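Long-range contacts in peptidase S9 prolyl oligopeptidase catalytic domain-containing protein (Pyrococcus horikoshii, PDB 4HXF), which is a self-compartmentalizing, hexameric serine protease of the prolyl oligopeptidase family that probably releases N-acylated amino acids from the N-termini of peptides: residues A[594-599]-A[611-617]; A[7-11]-A[589-594]; A[130-134]-A[146-150]. All coordinates share one frame; numbering follows the deposited sequence. Where two conformers were deposited one is given.

Interaction 1 (A[594-599]-A[611-617]); sequences KLFMEF and FDVEKIL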
loop_
_atom_site.group_PDB
_atom_site.type_symbol
_atom_site.label_atom_id
_atom_site.label_comp_id
_atom_site.label_asym_id
_atom_site.label_seq_id
_atom_site.Cartn_x
_atom_site.Cartn_y
_atom_site.Cartn_z
ATOM N N LYS A 594 -10.464 -34.579 5.660
ATOM C CA LYS A 594 -9.651 -35.442 4.837
ATOM C C LYS A 594 -8.747 -36.297 5.764
ATOM O O LYS A 594 -8.561 -37.533 5.585
ATOM C CB LYS A 594 -8.798 -34.578 3.927
ATOM C CG LYS A 594 -7.849 -35.408 3.081
ATOM C CD LYS A 594 -8.545 -36.421 2.174
ATOM C CE LYS A 594 -7.618 -36.998 1.096
ATOM N NZ LYS A 594 -8.197 -38.109 0.264
ATOM N N LEU A 595 -8.229 -35.688 6.864
ATOM C CA LEU A 595 -7.461 -36.449 7.892
ATOM C C LEU A 595 -8.297 -37.573 8.508
ATOM O O LEU A 595 -7.850 -38.711 8.658
ATOM C CB LEU A 595 -6.937 -35.566 9.036
ATOM C CG LEU A 595 -5.807 -34.576 8.783
ATOM C CD1 LEU A 595 -5.624 -33.639 9.981
ATOM C CD2 LEU A 595 -4.530 -35.399 8.498
ATOM N N PHE A 596 -9.533 -37.222 8.869
ATOM C CA PHE A 596 -10.422 -38.137 9.517
ATOM C C PHE A 596 -10.661 -39.323 8.594
ATOM O O PHE A 596 -10.533 -40.498 8.992
ATOM C CB PHE A 596 -11.715 -37.387 9.802
ATOM C CG PHE A 596 -12.818 -38.175 10.520
ATOM C CD1 PHE A 596 -13.019 -38.026 11.883
ATOM C CD2 PHE A 596 -13.718 -38.970 9.804
ATOM C CE1 PHE A 596 -14.010 -38.727 12.539
ATOM C CE2 PHE A 596 -14.763 -39.613 10.436
ATOM C CZ PHE A 596 -14.868 -39.535 11.827
ATOM N N MET A 597 -11.030 -39.060 7.347
ATOM C CA MET A 597 -11.363 -40.166 6.477
ATOM C C MET A 597 -10.132 -41.005 6.157
ATOM O O MET A 597 -10.245 -42.239 6.148
ATOM C CB MET A 597 -12.194 -39.709 5.227
ATOM C CG MET A 597 -11.500 -38.824 4.251
ATOM S SD MET A 597 -12.693 -37.804 3.221
ATOM C CE MET A 597 -12.061 -38.494 1.722
ATOM N N GLU A 598 -8.995 -40.374 5.946
ATOM C CA GLU A 598 -7.819 -41.153 5.624
ATOM C C GLU A 598 -7.243 -41.980 6.749
ATOM O O GLU A 598 -6.755 -43.085 6.526
ATOM C CB GLU A 598 -6.710 -40.282 5.030
ATOM C CG GLU A 598 -7.062 -39.709 3.657
ATOM C CD GLU A 598 -7.391 -40.794 2.633
ATOM O OE1 GLU A 598 -6.658 -41.837 2.631
ATOM O OE2 GLU A 598 -8.416 -40.648 1.871
ATOM N N PHE A 599 -7.371 -41.503 7.972
ATOM C CA PHE A 599 -6.939 -42.299 9.152
ATOM C C PHE A 599 -7.737 -43.572 9.240
ATOM O O PHE A 599 -7.202 -44.649 9.357
ATOM C CB PHE A 599 -6.974 -41.499 10.422
ATOM C CG PHE A 599 -6.233 -42.132 11.550
ATOM C CD1 PHE A 599 -4.840 -42.036 11.582
ATOM C CD2 PHE A 599 -6.909 -42.879 12.535
ATOM C CE1 PHE A 599 -4.149 -42.601 12.640
ATOM C CE2 PHE A 599 -6.193 -43.526 13.524
ATOM C CZ PHE A 599 -4.812 -43.364 13.586
ATOM N N PHE A 611 1.785 -42.807 8.888
ATOM C CA PHE A 611 0.794 -41.896 8.411
ATOM C C PHE A 611 1.539 -40.656 7.851
ATOM O O PHE A 611 1.677 -39.654 8.515
ATOM C CB PHE A 611 -0.217 -41.599 9.508
ATOM C CG PHE A 611 -1.516 -41.013 9.039
ATOM C CD1 PHE A 611 -2.496 -41.780 8.391
ATOM C CD2 PHE A 611 -1.788 -39.730 9.241
ATOM C CE1 PHE A 611 -3.668 -41.249 7.960
ATOM C CE2 PHE A 611 -3.038 -39.196 8.861
ATOM C CZ PHE A 611 -3.974 -39.982 8.168
ATOM N N ASP A 612 1.924 -40.754 6.583
ATOM C CA ASP A 612 2.673 -39.671 5.911
ATOM C C ASP A 612 1.689 -38.598 5.512
ATOM O O ASP A 612 1.117 -38.622 4.422
ATOM C CB ASP A 612 3.363 -40.195 4.672
ATOM C CG ASP A 612 4.299 -39.125 4.034
ATOM O OD1 ASP A 612 5.230 -39.531 3.302
ATOM O OD2 ASP A 612 4.098 -37.891 4.308
ATOM N N VAL A 613 1.410 -37.683 6.413
ATOM C CA VAL A 613 0.360 -36.689 6.193
ATOM C C VAL A 613 0.679 -35.771 4.966
ATOM O O VAL A 613 -0.209 -35.298 4.292
ATOM C CB VAL A 613 0.167 -35.923 7.516
ATOM C CG1 VAL A 613 1.297 -34.883 7.763
ATOM C CG2 VAL A 613 -1.197 -35.376 7.590
ATOM N N GLU A 614 1.951 -35.545 4.659
ATOM C CA GLU A 614 2.287 -34.679 3.508
ATOM C C GLU A 614 1.730 -35.319 2.187
ATOM O O GLU A 614 0.983 -34.684 1.397
ATOM C CB GLU A 614 3.808 -34.478 3.457
ATOM N N LYS A 615 2.019 -36.619 2.045
ATOM C CA LYS A 615 1.614 -37.439 0.887
ATOM C C LYS A 615 0.112 -37.657 0.870
ATOM O O LYS A 615 -0.559 -37.400 -0.159
ATOM C CB LYS A 615 2.355 -38.779 0.921
ATOM C CG LYS A 615 2.244 -39.602 -0.347
ATOM N N ILE A 616 -0.425 -38.077 2.033
ATOM C CA ILE A 616 -1.833 -38.495 2.155
ATOM C C ILE A 616 -2.732 -37.284 1.864
ATOM O O ILE A 616 -3.785 -37.453 1.225
ATOM C CB ILE A 616 -2.152 -39.112 3.566
ATOM C CG1 ILE A 616 -1.389 -40.434 3.784
ATOM C CG2 ILE A 616 -3.639 -39.277 3.749
ATOM C CD1 ILE A 616 -1.398 -40.923 5.228
ATOM N N LEU A 617 -2.318 -36.077 2.282
ATOM C CA LEU A 617 -3.131 -34.856 2.073
ATOM C C LEU A 617 -2.863 -34.081 0.779
ATOM O O LEU A 617 -3.714 -33.293 0.375
ATOM C CB LEU A 617 -3.093 -33.908 3.303
ATOM C CG LEU A 617 -4.314 -34.013 4.237
ATOM C CD1 LEU A 617 -4.316 -35.327 5.042
ATOM C CD2 LEU A 617 -4.422 -32.767 5.133
#
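Phe599 turns the edge of its ring toward the face of Phe611 in a T-shaped (edge-to-face) pair, with ring centroids 5.3 Å apart and planes inclined at 70°. CD1 of Phe599 comes in above the rim of the Phe611 ring, and Ile616 CD1, from the same segment as Phe611, covers the opposite face. The ring's edge is engaged as well: Glu598 C lies in its plane, 3.8 Å from Phe611 CE1, and Leu595 CD2 approaches near that plane at CE2. This insertion is possible because Phe611, just ahead of helix 613-617, carries CG anti to its own backbone N (chi1 -162°), which sends the ring back against helix 594-599. The two helices cross almost perpendicularly, their axes 10.8 Å apart.

Beside the ring, methyl CD2 of Leu595 (one of two conformers) touches both Val613 CG2 and Leu617 CD1, its side chain at about a right angle to that of Leu617. Glu598 and Ile616 slide past each other in opposite directions, Ile616 CG2 lying 3.5 Å from Glu598 CG. Lys594 likewise runs alongside Leu617, its CG 4.0 Å from Leu617 CG, before NZ meets Glu598 OE2 at 3.0 Å from above the carboxylate plane; Glu598 OE1 pairs with Arg602.

Phe131 and Phe133 of a second subunit extend this apolar layer. With no hydrogen bond between the segments and the charged ends paired along helix 586-605 itself, helix 613-617 is held against helix 586-605 mainly by buried carbon surface and the edge-to-face pair.

Interaction 2 (A[7-11]-A[589-594]); sequences DEKTF and RMKRYK
In both Phe11 and Glu8, CG stands between the backbone N and the carbonyl carbon (chi1 74° in Phe11), the crowded position, and this carries the Phe11 ring onto Arg589 and Tyr593 and the Glu8 side chain along Met590 toward Lys594. The contact illustrates how an N-terminal segment can return to the catalytic domain of a prolyl oligopeptidase-type enzyme: a type I beta turn from Asp7 to Thr10, ahead of the propeller's first strand, settles on helix 586-605 of the alpha/beta-hydrolase fold. Asp7 OD1 accepts from Lys9 N, an Asx turn that braces the bend.

Tyr593 CE1 lies over one face of the Phe11 ring, 3.5 Å from CD1 of Phe11, the two ring planes oblique at 59°. Phe11 in turn presents CD2 to one face of the Arg589 guanidinium, 3.6 Å from NH1, with the planes 47° apart. That guanidinium is anchored in several directions. Arg589 NH2 donates to Tyr593 OH at 2.9 Å, close to the guanidinium plane; NE reaches Ser581 O and NH1 reaches Tyr41 OH, so that a propeller residue also helps fix its rotation.

Glu8 and Met590 lie side by side and point the same way, CG of Glu8 being 3.6 Å from CG of Met590. The carbonyl oxygen Glu8 O is buried here without a polar partner in the model, its surroundings including Met590 CG and Tyr593 CD1. Further along, Lys594 takes Glu598 as its salt-bridge partner, while Glu8 OE2 stays 4.4 Å from Lys594 NZ. A water spans that gap, donating to Glu8 OE2 at 2.6 Å and accepting from Lys594 NZ at 2.8 Å.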
loop_
_atom_site.group_PDB
_atom_site.type_symbol
_atom_site.label_atom_id
_atom_site.label_comp_id
_atom_site.label_asym_id
_atom_site.label_seq_id
_atom_site.Cartn_x
_atom_site.Cartn_y
_atom_site.Cartn_z
ATOM N N ASP A 7 -16.783 -36.342 -0.357
ATOM C CA ASP A 7 -15.363 -36.283 -0.037
ATOM C C ASP A 7 -15.233 -35.146 0.992
ATOM O O ASP A 7 -16.271 -34.717 1.643
ATOM C CB ASP A 7 -14.543 -36.127 -1.306
ATOM C CG ASP A 7 -14.744 -34.801 -2.010
ATOM O OD1 ASP A 7 -15.375 -33.835 -1.493
ATOM O OD2 ASP A 7 -14.286 -34.677 -3.132
ATOM N N GLU A 8 -14.004 -34.692 1.202
ATOM C CA GLU A 8 -13.700 -33.733 2.227
ATOM C C GLU A 8 -14.186 -32.307 1.898
ATOM O O GLU A 8 -14.175 -31.509 2.784
ATOM C CB GLU A 8 -12.189 -33.687 2.476
ATOM C CG GLU A 8 -11.345 -33.067 1.374
ATOM C CD GLU A 8 -10.974 -34.011 0.226
ATOM O OE1 GLU A 8 -10.160 -33.591 -0.673
ATOM O OE2 GLU A 8 -11.485 -35.182 0.134
ATOM N N LYS A 9 -14.705 -32.087 0.686
ATOM C CA LYS A 9 -15.163 -30.749 0.244
ATOM C C LYS A 9 -16.661 -30.683 0.110
ATOM O O LYS A 9 -17.172 -29.628 -0.130
ATOM C CB LYS A 9 -14.543 -30.393 -1.121
ATOM C CG LYS A 9 -13.040 -30.401 -1.129
ATOM C CD LYS A 9 -12.528 -29.913 -2.460
ATOM C CE LYS A 9 -11.026 -29.782 -2.288
ATOM N NZ LYS A 9 -10.321 -29.791 -3.624
ATOM N N THR A 10 -17.349 -31.807 0.192
ATOM C CA THR A 10 -18.789 -31.768 -0.114
ATOM C C THR A 10 -19.602 -30.765 0.780
ATOM O O THR A 10 -20.579 -30.171 0.279
ATOM C CB THR A 10 -19.453 -33.146 -0.009
ATOM O OG1 THR A 10 -18.584 -34.098 -0.621
ATOM C CG2 THR A 10 -20.819 -33.171 -0.643
ATOM N N PHE A 11 -19.116 -30.543 1.993
ATOM C CA PHE A 11 -19.843 -29.688 2.987
ATOM C C PHE A 11 -19.916 -28.260 2.423
ATOM O O PHE A 11 -20.813 -27.506 2.781
ATOM C CB PHE A 11 -19.182 -29.707 4.335
ATOM C CG PHE A 11 -17.949 -28.940 4.395
ATOM C CD1 PHE A 11 -16.732 -29.521 4.003
ATOM C CD2 PHE A 11 -17.939 -27.643 4.921
ATOM C CE1 PHE A 11 -15.556 -28.801 4.023
ATOM C CE2 PHE A 11 -16.738 -26.921 4.966
ATOM C CZ PHE A 11 -15.537 -27.501 4.552
ATOM N N ARG A 589 -11.624 -26.932 7.993
ATOM C CA ARG A 589 -12.533 -28.023 8.101
ATOM C C ARG A 589 -12.357 -29.079 7.043
ATOM O O ARG A 589 -12.451 -30.254 7.334
ATOM C CB ARG A 589 -13.960 -27.443 8.008
ATOM C CG ARG A 589 -14.395 -26.743 9.290
ATOM C CD ARG A 589 -15.759 -26.107 9.101
ATOM N NE ARG A 589 -16.701 -27.163 9.052
ATOM C CZ ARG A 589 -17.936 -27.072 8.491
ATOM N NH1 ARG A 589 -18.356 -25.908 8.037
ATOM N NH2 ARG A 589 -18.755 -28.154 8.439
ATOM N N MET A 590 -12.067 -28.671 5.821
ATOM C CA MET A 590 -11.765 -29.596 4.708
ATOM C C MET A 590 -10.583 -30.531 5.079
ATOM O O MET A 590 -10.625 -31.746 4.874
ATOM C CB MET A 590 -11.480 -28.766 3.506
ATOM C CG MET A 590 -11.157 -29.575 2.291
ATOM S SD MET A 590 -9.424 -29.957 2.125
ATOM C CE MET A 590 -8.647 -28.326 2.176
ATOM N N LYS A 591 -9.540 -29.923 5.667
ATOM C CA LYS A 591 -8.295 -30.664 6.022
ATOM C C LYS A 591 -8.605 -31.605 7.161
ATOM O O LYS A 591 -8.159 -32.786 7.116
ATOM C CB LYS A 591 -7.130 -29.765 6.420
ATOM C CG LYS A 591 -6.574 -28.989 5.186
ATOM C CD LYS A 591 -5.489 -28.012 5.597
ATOM C CE LYS A 591 -4.960 -27.393 4.332
ATOM N NZ LYS A 591 -3.980 -26.311 4.607
ATOM N N ARG A 592 -9.431 -31.204 8.118
ATOM C CA ARG A 592 -9.849 -32.138 9.157
ATOM C C ARG A 592 -10.626 -33.292 8.593
ATOM O O ARG A 592 -10.375 -34.456 8.961
ATOM C CB ARG A 592 -10.669 -31.442 10.267
ATOM C CG ARG A 592 -11.196 -32.431 11.279
ATOM C CD ARG A 592 -12.052 -31.841 12.345
ATOM N NE ARG A 592 -12.869 -32.903 12.977
ATOM C CZ ARG A 592 -13.970 -33.448 12.470
ATOM N NH1 ARG A 592 -14.575 -34.445 13.105
ATOM N NH2 ARG A 592 -14.529 -32.984 11.363
ATOM N N TYR A 593 -11.606 -33.014 7.718
ATOM C CA TYR A 593 -12.365 -34.115 7.139
ATOM C C TYR A 593 -11.482 -35.088 6.367
ATOM O O TYR A 593 -11.687 -36.321 6.427
ATOM C CB TYR A 593 -13.522 -33.623 6.266
ATOM C CG TYR A 593 -14.662 -32.875 6.968
ATOM C CD1 TYR A 593 -15.078 -31.605 6.514
ATOM C CD2 TYR A 593 -15.304 -33.430 8.010
ATOM C CE1 TYR A 593 -16.176 -30.997 7.106
ATOM C CE2 TYR A 593 -16.355 -32.796 8.681
ATOM C CZ TYR A 593 -16.785 -31.558 8.184
ATOM O OH TYR A 593 -17.849 -30.922 8.793
ATOM N N LYS A 594 -10.464 -34.579 5.660
ATOM C CA LYS A 594 -9.651 -35.442 4.837
ATOM C C LYS A 594 -8.747 -36.297 5.764
ATOM O O LYS A 594 -8.561 -37.533 5.585
ATOM C CB LYS A 594 -8.798 -34.578 3.927
ATOM C CG LYS A 594 -7.849 -35.408 3.081
ATOM C CD LYS A 594 -8.545 -36.421 2.174
ATOM C CE LYS A 594 -7.618 -36.998 1.096
ATOM N NZ LYS A 594 -8.197 -38.109 0.264
HETATM O O HOH W 1 -10.400 -37.122 -1.137
#

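Interaction 3 (A[130-134]-A[146-150]); sequences DFIFE and FFDGE
One face of the Phe146 ring receives Ile132 CD1, a CH-pi contact in which the methyl sits 3.8 Å from the ring centroid and 24° off the ring normal; the ring also meets that of Trp140. Phe147, next along, has Glu150 OE1 in plane at its ring edge. The third flat group is the carboxylate of Asp148. Its CG is anti to the backbone N (chi1 -160°), which brings OD1 up to the strand backbone, where it accepts a nearly straight bond from Phe133 N at 3.1 Å, on the anti side and 24° out of the carboxylate plane. OD2 accepts from Glu127 N, and a magnesium ion lies about 4 Å from the Asp148 side chain.

Residues 147-150 form a type I' beta turn leading into strand 151-158 of a propeller blade, whereas strand 131-134 belongs to an excursion from that blade and pairs antiparallel with a strand of a second subunit, continuing the sheet across the interface. An alanine in place of Asp148 removes both oxygens, which would probably leave the amides of Phe133 and Glu127 without this acceptor and the turn less firmly tied to the strand. Glu134 OE2 takes a weak bond from Gly149 N at 3.4 Å, and a water donates to OE2 while accepting from Asp148 N at 2.8 Å; Glu134 OE1 is bound by Asp136 N and Arg172.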
loop_
_atom_site.group_PDB
_atom_site.type_symbol
_atom_site.label_atom_id
_atom_site.label_comp_id
_atom_site.label_asym_id
_atom_site.label_seq_id
_atom_site.Cartn_x
_atom_site.Cartn_y
_atom_site.Cartn_z
ATOM N N ASP A 130 0.137 -6.246 25.323
ATOM C CA ASP A 130 1.219 -7.214 25.702
ATOM C C ASP A 130 0.805 -8.287 26.694
ATOM O O ASP A 130 1.374 -9.397 26.701
ATOM C CB ASP A 130 2.410 -6.497 26.280
ATOM C CG ASP A 130 3.036 -5.556 25.225
ATOM O OD1 ASP A 130 3.327 -6.045 24.122
ATOM O OD2 ASP A 130 3.029 -4.337 25.478
ATOM N N PHE A 131 -0.201 -8.002 27.540
ATOM C CA PHE A 131 -0.618 -8.984 28.574
ATOM C C PHE A 131 -2.108 -8.858 28.941
ATOM O O PHE A 131 -2.725 -7.788 28.838
ATOM C CB PHE A 131 0.233 -8.968 29.843
ATOM C CG PHE A 131 0.037 -7.754 30.760
ATOM C CD1 PHE A 131 0.613 -6.548 30.454
ATOM C CD2 PHE A 131 -0.778 -7.845 31.894
ATOM C CE1 PHE A 131 0.430 -5.441 31.248
ATOM C CE2 PHE A 131 -0.964 -6.735 32.740
ATOM C CZ PHE A 131 -0.328 -5.529 32.419
ATOM N N ILE A 132 -2.676 -10.003 29.221
ATOM C CA ILE A 132 -3.997 -10.233 29.801
ATOM C C ILE A 132 -3.844 -10.176 31.288
ATOM O O ILE A 132 -2.842 -10.685 31.856
ATOM C CB ILE A 132 -4.440 -11.645 29.369
ATOM C CG1 ILE A 132 -4.642 -11.664 27.827
ATOM C CG2 ILE A 132 -5.673 -12.107 30.106
ATOM C CD1 ILE A 132 -4.182 -12.956 27.230
ATOM N N PHE A 133 -4.739 -9.535 32.035
ATOM C CA PHE A 133 -4.675 -9.521 33.456
ATOM C C PHE A 133 -5.986 -9.963 34.043
ATOM O O PHE A 133 -7.050 -9.448 33.566
ATOM C CB PHE A 133 -4.395 -8.133 33.965
ATOM C CG PHE A 133 -4.083 -8.080 35.400
ATOM C CD1 PHE A 133 -2.845 -8.515 35.870
ATOM C CD2 PHE A 133 -5.023 -7.679 36.330
ATOM C CE1 PHE A 133 -2.624 -8.514 37.224
ATOM C CE2 PHE A 133 -4.800 -7.751 37.686
ATOM C CZ PHE A 133 -3.578 -8.131 38.134
ATOM N N GLU A 134 -5.972 -10.892 34.954
ATOM C CA GLU A 134 -7.238 -11.481 35.466
ATOM C C GLU A 134 -7.187 -11.451 37.003
ATOM O O GLU A 134 -6.244 -11.927 37.685
ATOM C CB GLU A 134 -7.492 -12.855 34.903
ATOM C CG GLU A 134 -8.815 -13.504 35.273
ATOM C CD GLU A 134 -9.964 -12.668 34.714
ATOM O OE1 GLU A 134 -10.684 -12.106 35.608
ATOM O OE2 GLU A 134 -10.109 -12.457 33.463
ATOM N N PHE A 146 -9.615 -15.058 26.051
ATOM C CA PHE A 146 -9.260 -14.644 27.431
ATOM C C PHE A 146 -10.209 -13.529 27.839
ATOM O O PHE A 146 -10.416 -12.550 27.084
ATOM C CB PHE A 146 -7.818 -14.193 27.589
ATOM C CG PHE A 146 -6.835 -15.292 27.488
ATOM C CD1 PHE A 146 -6.315 -15.690 26.250
ATOM C CD2 PHE A 146 -6.477 -16.014 28.617
ATOM C CE1 PHE A 146 -5.364 -16.700 26.144
ATOM C CE2 PHE A 146 -5.565 -17.061 28.515
ATOM C CZ PHE A 146 -4.954 -17.375 27.280
ATOM N N PHE A 147 -10.774 -13.624 29.057
ATOM C CA PHE A 147 -11.658 -12.558 29.460
ATOM C C PHE A 147 -11.014 -11.217 29.681
ATOM O O PHE A 147 -11.652 -10.187 29.454
ATOM C CB PHE A 147 -12.440 -12.991 30.731
ATOM C CG PHE A 147 -13.660 -13.871 30.440
ATOM C CD1 PHE A 147 -13.889 -15.074 31.132
ATOM C CD2 PHE A 147 -14.630 -13.410 29.604
ATOM C CE1 PHE A 147 -15.024 -15.778 30.915
ATOM C CE2 PHE A 147 -15.824 -14.110 29.387
ATOM C CZ PHE A 147 -16.036 -15.294 30.083
ATOM N N ASP A 148 -9.802 -11.185 30.205
ATOM C CA ASP A 148 -9.129 -9.926 30.372
ATOM C C ASP A 148 -9.957 -8.870 31.142
ATOM O O ASP A 148 -10.062 -7.747 30.677
ATOM C CB ASP A 148 -8.679 -9.463 28.991
ATOM C CG ASP A 148 -7.545 -8.421 29.038
ATOM O OD1 ASP A 148 -6.814 -8.285 30.046
ATOM O OD2 ASP A 148 -7.600 -7.709 28.032
ATOM N N GLY A 149 -10.572 -9.348 32.209
ATOM C CA GLY A 149 -11.356 -8.474 33.073
ATOM C C GLY A 149 -12.730 -8.110 32.472
ATOM O O GLY A 149 -13.293 -7.156 32.941
ATOM N N GLU A 150 -13.257 -8.868 31.490
ATOM C CA GLU A 150 -14.485 -8.533 30.790
ATOM C C GLU A 150 -15.625 -8.113 31.737
ATOM O O GLU A 150 -15.874 -8.871 32.675
ATOM C CB GLU A 150 -14.936 -9.754 30.002
ATOM C CG GLU A 150 -16.241 -9.568 29.202
ATOM C CD GLU A 150 -16.424 -10.661 28.146
ATOM O OE1 GLU A 150 -15.423 -11.012 27.418
ATOM O OE2 GLU A 150 -17.607 -11.105 28.065
HETATM O O HOH W 2 -4.936 -6.392 29.575
HETATM O O HOH W 3 -8.498 -13.255 31.532
#

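In the fold
Interactions 1 and 2 occupy successive parts of helix 586-605, share Lys594 and have centres about 11 Å apart; Leu617 CD2 of the first lies 4.2 Å from Lys591 O of the second. The N-terminal segment and the C-terminal helix thus converge on one element of the hydrolase domain. Interaction 3 is nested within the loop closed by interaction 2, yet its centre is about 38 Å from that of interaction 1 in the same chain. Between subunits the two regions do meet: Phe131 and Phe133 of a second subunit pack on Leu595 and Val613, and Asp130 of that subunit pairs with Lys591. The side chain of Phe147 is about 14 Å from a bound chloromethyl ketone-derived inhibitor.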